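Local coordinates for 2-Keto-3-deoxy-(6-phospho-)gluconate aldolase (Thermoproteus tenax, PDB 2R91), which is an aldolase of the dihydrodipicolinate synthetase family, built as a closed eight-stranded beta/alpha (TIM) barrel and assembled from four chains, at residues A[180-185]-A[191-196]. Sequence-based numbering, arbitrary orientation.
Sequences SLVFAS and DGVVAS
Val182 and Ser185, one turn apart on the helix, take a methyl of Val193, from the neighbouring strand, between them: its CG1 lies 3.6 Å from Ser185 CB and 3.9 Å from Val182 CA. That branch is anti to its own carbonyl carbon (chi1 -61°), which aims it at the helix backbone. The two valine side chains cross at about a right angle, CG1 to CG1 4.2 Å. The other branch of Val182 serves a second residue, CG2 meeting Ala195 CB at 3.7 Å, so the two methyls of one valine pack on alternate, helix-facing residues, Val193 and Ala195, while Val194 between them points away from the helix. No hydrogen bond links the segments. The buried Ser185 hydroxyl instead turns back along its own helix, OG donating to Leu181 O at 2.7 Å from above the carbonyl plane; Ser185 N reaches the same oxygen from the opposite face at 2.8 Å, so this N-cap carbonyl has two donors. Helix 182-187 thus packs on the last barrel strand, 192-193, completing the beta-alpha-beta unit begun by strand 173-176. Val193 pairs through its backbone with Glu2 and Val4, closing the barrel, and Val182 also touches helices 202-213 and 217-237.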
# COMPACT_ATOMS: atom_id res chain seq x y z
N SER A 180 -8.34 -6.68 -17.88
CA SER A 180 -6.99 -7.03 -18.36
C SER A 180 -6.72 -8.53 -18.27
O SER A 180 -5.68 -9.01 -18.77
CB SER A 180 -5.97 -6.26 -17.53
OG SER A 180 -5.94 -6.86 -16.25
N LEU A 181 -7.62 -9.28 -17.63
CA LEU A 181 -7.44 -10.73 -17.43
C LEU A 181 -8.48 -11.64 -18.12
O LEU A 181 -8.61 -12.82 -17.76
CB LEU A 181 -7.36 -11.09 -15.93
CG LEU A 181 -6.14 -10.57 -15.15
CD1 LEU A 181 -6.27 -10.80 -13.64
CD2 LEU A 181 -4.84 -11.23 -15.73
N VAL A 182 -9.22 -11.12 -19.09
CA VAL A 182 -10.22 -11.95 -19.80
C VAL A 182 -9.58 -13.16 -20.50
O VAL A 182 -9.97 -14.31 -20.31
CB VAL A 182 -11.03 -11.11 -20.80
CG1 VAL A 182 -11.90 -12.00 -21.69
CG2 VAL A 182 -11.93 -10.07 -20.01
N PHE A 183 -8.61 -12.86 -21.35
CA PHE A 183 -7.80 -13.90 -21.99
C PHE A 183 -7.26 -14.90 -20.97
O PHE A 183 -7.54 -16.10 -21.05
CB PHE A 183 -6.71 -13.20 -22.83
CG PHE A 183 -5.51 -14.05 -23.13
CD1 PHE A 183 -5.65 -15.34 -23.61
CD2 PHE A 183 -4.23 -13.50 -23.01
CE1 PHE A 183 -4.51 -16.13 -23.92
CE2 PHE A 183 -3.09 -14.27 -23.32
CZ PHE A 183 -3.22 -15.55 -23.77
N ALA A 184 -6.52 -14.41 -19.99
CA ALA A 184 -5.92 -15.27 -18.98
C ALA A 184 -6.93 -16.14 -18.21
O ALA A 184 -6.68 -17.32 -17.96
CB ALA A 184 -5.09 -14.44 -18.02
N SER A 185 -8.06 -15.54 -17.84
CA SER A 185 -9.14 -16.32 -17.16
C SER A 185 -9.63 -17.51 -17.99
O SER A 185 -9.83 -18.59 -17.47
CB SER A 185 -10.33 -15.39 -16.87
OG SER A 185 -9.93 -14.35 -16.00
N ASP A 191 -14.35 -20.34 -14.24
CA ASP A 191 -15.69 -20.59 -14.75
C ASP A 191 -16.16 -19.50 -15.70
O ASP A 191 -17.13 -19.68 -16.42
CB ASP A 191 -16.63 -20.76 -13.58
CG ASP A 191 -16.27 -21.96 -12.79
OD1 ASP A 191 -16.60 -23.07 -13.25
OD2 ASP A 191 -15.60 -21.82 -11.76
N GLY A 192 -15.49 -18.35 -15.68
CA GLY A 192 -15.88 -17.29 -16.57
C GLY A 192 -15.24 -15.97 -16.20
O GLY A 192 -14.33 -15.90 -15.33
N VAL A 193 -15.70 -14.93 -16.87
CA VAL A 193 -15.26 -13.57 -16.59
C VAL A 193 -16.47 -12.72 -16.26
O VAL A 193 -17.55 -12.96 -16.80
CB VAL A 193 -14.50 -12.93 -17.81
CG1 VAL A 193 -13.23 -13.76 -18.14
CG2 VAL A 193 -15.39 -12.85 -19.08
N VAL A 194 -16.28 -11.72 -15.41
CA VAL A 194 -17.28 -10.69 -15.20
C VAL A 194 -16.65 -9.33 -15.47
O VAL A 194 -16.41 -8.55 -14.56
CB VAL A 194 -17.88 -10.71 -13.75
CG1 VAL A 194 -19.07 -9.74 -13.63
CG2 VAL A 194 -18.34 -12.10 -13.36
N ALA A 195 -16.39 -9.04 -16.72
CA ALA A 195 -15.65 -7.84 -17.09
C ALA A 195 -16.56 -6.70 -17.57
O ALA A 195 -17.49 -6.90 -18.36
CB ALA A 195 -14.57 -8.21 -18.17
N SER A 196 -16.24 -5.48 -17.14
CA SER A 196 -16.99 -4.28 -17.53
C SER A 196 -17.12 -4.09 -19.04
O SER A 196 -18.13 -3.57 -19.52
CB SER A 196 -16.34 -3.03 -16.91
OG SER A 196 -15.09 -2.75 -17.55